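SG7.AF (Anopheles freeborni, PDB 6XL7) inhibits the alternative pathway of host complement as a mosquito salivary protein, blocking the activated C3 convertase C3bBb while leaving the classical pathway unaffected. Local coordinates at residues A[14-25]-A[66-77]. Sequence-based numbering, arbitrary orientation. Where two conformers were deposited one is given.
With SO4 (sulfate ion), chain D; SO4 (sulfate ion), chain C; SO4 (sulfate ion), chain B.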
# COMPACT_ATOMS: atom_id res chain seq x y z
N ARG A 14 9.61 2.98 -0.62
CA ARG A 14 9.60 2.85 -2.07
C ARG A 14 8.21 3.01 -2.68
O ARG A 14 8.10 3.11 -3.90
CB ARG A 14 10.28 1.54 -2.48
CG ARG A 14 11.79 1.54 -2.25
CD ARG A 14 12.35 0.15 -1.92
NE ARG A 14 13.81 0.14 -1.83
CZ ARG A 14 14.53 -0.92 -1.49
NH1 ARG A 14 15.86 -0.84 -1.45
NH2 ARG A 14 13.94 -2.08 -1.21
N ILE A 15 7.16 3.02 -1.86
CA ILE A 15 5.80 3.31 -2.31
C ILE A 15 5.67 4.83 -2.25
O ILE A 15 5.35 5.41 -1.21
CB ILE A 15 4.74 2.61 -1.46
CG1 ILE A 15 4.81 1.10 -1.66
CG2 ILE A 15 3.34 3.13 -1.79
CD1 ILE A 15 3.98 0.30 -0.67
N ASP A 16 5.92 5.48 -3.38
CA ASP A 16 5.97 6.93 -3.41
C ASP A 16 4.59 7.51 -3.70
O ASP A 16 3.71 6.85 -4.27
CB ASP A 16 6.97 7.41 -4.46
CG ASP A 16 6.66 6.89 -5.84
OD1 ASP A 16 5.91 5.90 -5.96
OD2 ASP A 16 7.17 7.48 -6.82
N PHE A 17 4.42 8.76 -3.30
CA PHE A 17 3.23 9.54 -3.56
C PHE A 17 3.63 10.81 -4.30
O PHE A 17 4.63 11.44 -3.96
CB PHE A 17 2.53 9.90 -2.25
CG PHE A 17 2.07 8.70 -1.47
CD1 PHE A 17 2.91 8.06 -0.58
CD2 PHE A 17 0.78 8.21 -1.63
CE1 PHE A 17 2.49 6.96 0.13
CE2 PHE A 17 0.36 7.10 -0.92
CZ PHE A 17 1.20 6.47 -0.04
N ASP A 18 2.85 11.17 -5.32
CA ASP A 18 3.13 12.36 -6.12
C ASP A 18 2.53 13.56 -5.40
O ASP A 18 1.33 13.80 -5.46
CB ASP A 18 2.55 12.19 -7.52
CG ASP A 18 2.85 13.38 -8.44
OD1 ASP A 18 3.35 14.42 -7.97
OD2 ASP A 18 2.59 13.26 -9.66
N GLU A 19 3.40 14.34 -4.74
CA GLU A 19 2.96 15.45 -3.90
C GLU A 19 2.37 16.61 -4.69
O GLU A 19 1.83 17.54 -4.07
CB GLU A 19 4.12 15.95 -3.03
CG GLU A 19 4.51 14.99 -1.92
CD GLU A 19 3.41 14.82 -0.88
OE1 GLU A 19 3.17 13.67 -0.45
OE2 GLU A 19 2.78 15.83 -0.50
N THR A 20 2.45 16.60 -6.02
CA THR A 20 1.77 17.62 -6.80
C THR A 20 0.28 17.35 -6.95
O THR A 20 -0.45 18.24 -7.42
CB THR A 20 2.42 17.79 -8.18
OG1 THR A 20 2.16 16.63 -8.99
CG2 THR A 20 3.93 17.99 -8.05
N ARG A 21 -0.20 16.17 -6.56
CA ARG A 21 -1.61 15.84 -6.67
C ARG A 21 -2.40 16.49 -5.54
O ARG A 21 -1.84 16.95 -4.54
CB ARG A 21 -1.78 14.32 -6.69
CG ARG A 21 -1.18 13.68 -7.94
CD ARG A 21 -1.09 12.16 -7.87
NE ARG A 21 -0.80 11.63 -9.20
CZ ARG A 21 -0.65 10.34 -9.49
NH1 ARG A 21 -0.75 9.43 -8.52
NH2 ARG A 21 -0.41 9.97 -10.74
N LYS A 22 -3.72 16.55 -5.72
CA LYS A 22 -4.58 17.29 -4.79
C LYS A 22 -4.49 16.68 -3.39
O LYS A 22 -4.47 15.46 -3.23
CB LYS A 22 -6.03 17.26 -5.26
CG LYS A 22 -6.32 18.08 -6.52
CD LYS A 22 -6.37 19.57 -6.21
CE LYS A 22 -6.96 20.35 -7.38
NZ LYS A 22 -7.14 21.80 -7.05
N SER A 23 -4.46 17.56 -2.38
CA SER A 23 -4.29 17.09 -1.01
C SER A 23 -5.42 16.17 -0.57
O SER A 23 -5.19 15.23 0.20
CB SER A 23 -4.16 18.29 -0.06
OG SER A 23 -3.03 19.07 -0.38
N VAL A 24 -6.65 16.42 -1.02
CA VAL A 24 -7.74 15.55 -0.60
C VAL A 24 -7.52 14.13 -1.09
O VAL A 24 -7.79 13.15 -0.37
CB VAL A 24 -9.12 16.13 -1.01
CG1 VAL A 24 -9.30 16.13 -2.53
CG2 VAL A 24 -10.23 15.36 -0.32
N TYR A 25 -6.99 13.98 -2.31
CA TYR A 25 -6.64 12.65 -2.81
C TYR A 25 -5.47 12.06 -2.03
O TYR A 25 -5.50 10.89 -1.63
CB TYR A 25 -6.36 12.70 -4.32
CG TYR A 25 -5.45 11.58 -4.72
CD1 TYR A 25 -5.94 10.30 -4.97
CD2 TYR A 25 -4.07 11.77 -4.80
CE1 TYR A 25 -5.09 9.25 -5.29
CE2 TYR A 25 -3.21 10.73 -5.10
CZ TYR A 25 -3.73 9.48 -5.35
OH TYR A 25 -2.90 8.44 -5.67
N VAL A 66 1.03 -2.19 -5.07
CA VAL A 66 0.45 -1.00 -4.45
C VAL A 66 0.52 0.17 -5.41
O VAL A 66 -0.45 0.94 -5.55
CB VAL A 66 1.15 -0.68 -3.12
CG1 VAL A 66 0.68 0.69 -2.60
CG2 VAL A 66 0.84 -1.75 -2.11
N ASN A 67 1.64 0.33 -6.11
CA ASN A 67 1.72 1.46 -7.01
C ASN A 67 0.67 1.37 -8.12
O ASN A 67 0.04 2.39 -8.44
CB ASN A 67 3.17 1.72 -7.44
CG ASN A 67 4.04 2.24 -6.27
OD1 ASN A 67 5.17 1.80 -6.06
ND2 ASN A 67 3.48 3.17 -5.49
N ASP A 68 0.40 0.17 -8.65
CA ASP A 68 -0.64 0.02 -9.67
C ASP A 68 -2.04 0.27 -9.11
O ASP A 68 -2.87 0.93 -9.76
CB ASP A 68 -0.58 -1.39 -10.26
CG ASP A 68 0.72 -1.66 -11.00
OD1 ASP A 68 1.40 -0.69 -11.39
OD2 ASP A 68 1.03 -2.85 -11.24
N VAL A 69 -2.33 -0.25 -7.92
CA VAL A 69 -3.62 -0.02 -7.28
C VAL A 69 -3.82 1.46 -6.98
O VAL A 69 -4.92 2.01 -7.19
CB VAL A 69 -3.73 -0.91 -6.02
CG1 VAL A 69 -4.83 -0.44 -5.09
CG2 VAL A 69 -3.96 -2.36 -6.45
N LYS A 70 -2.77 2.14 -6.54
CA LYS A 70 -2.87 3.56 -6.23
C LYS A 70 -3.04 4.40 -7.50
O LYS A 70 -3.84 5.35 -7.51
CB LYS A 70 -1.66 4.00 -5.42
CG LYS A 70 -1.65 5.47 -5.09
CD LYS A 70 -0.77 5.76 -3.89
CE LYS A 70 0.70 5.43 -4.17
NZ LYS A 70 1.25 6.27 -5.27
N GLU A 71 -2.33 4.07 -8.58
CA GLU A 71 -2.55 4.79 -9.84
C GLU A 71 -3.99 4.61 -10.31
O GLU A 71 -4.59 5.54 -10.88
CB GLU A 71 -1.57 4.34 -10.92
CG GLU A 71 -0.16 4.92 -10.77
CD GLU A 71 -0.15 6.43 -10.58
OE1 GLU A 71 -0.50 7.15 -11.53
OE2 GLU A 71 0.23 6.87 -9.48
N THR A 72 -4.56 3.43 -10.08
CA THR A 72 -5.95 3.18 -10.48
C THR A 72 -6.90 4.05 -9.67
O THR A 72 -7.84 4.64 -10.23
CB THR A 72 -6.26 1.69 -10.32
OG1 THR A 72 -5.39 0.93 -11.16
CG2 THR A 72 -7.69 1.39 -10.72
N PHE A 73 -6.67 4.16 -8.36
CA PHE A 73 -7.44 5.06 -7.51
C PHE A 73 -7.32 6.49 -8.01
O PHE A 73 -8.33 7.20 -8.14
CB PHE A 73 -6.90 4.92 -6.09
CG PHE A 73 -7.60 5.77 -5.07
CD1 PHE A 73 -8.97 5.97 -5.08
CD2 PHE A 73 -6.86 6.34 -4.03
CE1 PHE A 73 -9.59 6.74 -4.10
CE2 PHE A 73 -7.48 7.10 -3.06
CZ PHE A 73 -8.84 7.30 -3.09
N TYR A 74 -6.10 6.94 -8.31
CA TYR A 74 -5.92 8.31 -8.80
C TYR A 74 -6.68 8.53 -10.11
O TYR A 74 -7.28 9.59 -10.31
CB TYR A 74 -4.44 8.66 -8.96
CG TYR A 74 -4.27 10.09 -9.44
CD1 TYR A 74 -4.57 11.15 -8.59
CD2 TYR A 74 -3.85 10.38 -10.74
CE1 TYR A 74 -4.46 12.46 -9.01
CE2 TYR A 74 -3.72 11.71 -11.17
CZ TYR A 74 -4.04 12.74 -10.30
OH TYR A 74 -3.92 14.06 -10.71
N ALA A 75 -6.66 7.54 -11.01
CA ALA A 75 -7.41 7.67 -12.25
C ALA A 75 -8.89 7.88 -11.97
O ALA A 75 -9.54 8.72 -12.60
CB ALA A 75 -7.18 6.43 -13.11
N GLY A 76 -9.45 7.12 -11.01
CA GLY A 76 -10.86 7.27 -10.68
C GLY A 76 -11.20 8.60 -10.03
O GLY A 76 -12.33 9.07 -10.15
N PHE A 77 -10.23 9.21 -9.34
CA PHE A 77 -10.42 10.53 -8.75
C PHE A 77 -10.38 11.62 -9.81
O PHE A 77 -11.08 12.64 -9.68
CB PHE A 77 -9.32 10.75 -7.72
CG PHE A 77 -9.15 12.18 -7.25
CD1 PHE A 77 -10.14 12.81 -6.51
CD2 PHE A 77 -7.99 12.88 -7.54
CE1 PHE A 77 -9.98 14.13 -6.07
CE2 PHE A 77 -7.82 14.19 -7.10
CZ PHE A 77 -8.82 14.81 -6.37
S SO4 D . -0.29 13.17 -12.63
O1 SO4 D . 0.91 13.85 -13.11
O2 SO4 D . -0.08 11.72 -12.73
O3 SO4 D . -1.42 13.55 -13.47
O4 SO4 D . -0.54 13.56 -11.25
S SO4 C . -4.61 21.31 -2.92
O1 SO4 C . -5.89 20.67 -3.21
O2 SO4 C . -3.54 20.32 -3.00
O3 SO4 C . -4.65 21.88 -1.57
O4 SO4 C . -4.35 22.37 -3.89
S SO4 B . 17.30 2.38 -1.30
O1 SO4 B . 18.38 3.36 -1.45
O2 SO4 B . 17.57 1.23 -2.15
O3 SO4 B . 16.03 2.98 -1.70
O4 SO4 B . 17.23 1.96 0.10
O HOH W 1 0.11 9.35 -5.47
O HOH W 2 -4.50 16.08 -8.79
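Arg21 reaches from the loop onto helix 56-77, lies flat over Tyr74 and ends at the carboxylate of Glu71. Starting at the backbone, its CB and CG both pass close to Tyr74 CE1, CG also touching O4 of the chain D sulfate; CD then sits over the ring face, 3.7 Å from the Tyr74 centroid, a CH-pi contact. With the chain extended from CG to NE (chi2 169°, chi3 167°), the guanidinium arrives flat on the ring, planes 9° apart, a cation-pi stack. NE points almost straight at O4 of the same sulfate, probably from the crystallisation liquor. At the tip, NH1 donates to Glu71 OE2 (2.9 Å) and NH2 to Glu71 OE1 (2.9 Å), an end-on, two-pronged salt bridge that, with the stack, fixes the group's rotation; NH2 also donates a hydrogen bond to O2 of the chain D sulfate (2.7 Å).

Tyr74 also meets Tyr25, a knob among Lys70, Phe73, Tyr74 and Phe77. Tyr74 turns an edge to the face of the Tyr25 ring (edge-to-face), while Tyr25 CB rests over the Phe77 ring. Lys70, bent at its last two torsions, passes CD by Phe17 CE2 (3.4 Å), and its NZ donates a hydrogen bond to Asp16 O (2.7 Å), in the carbonyl plane.

In this mostly helical chain of the Aegyptin C-terminal domain family, the Tyr25, Phe73, Tyr74, Phe77 aromatic cluster ties the start of helix 23-46 to the C-terminal half of helix 56-77, whose Phe73 stacks on Tyr99 of helix 89-113.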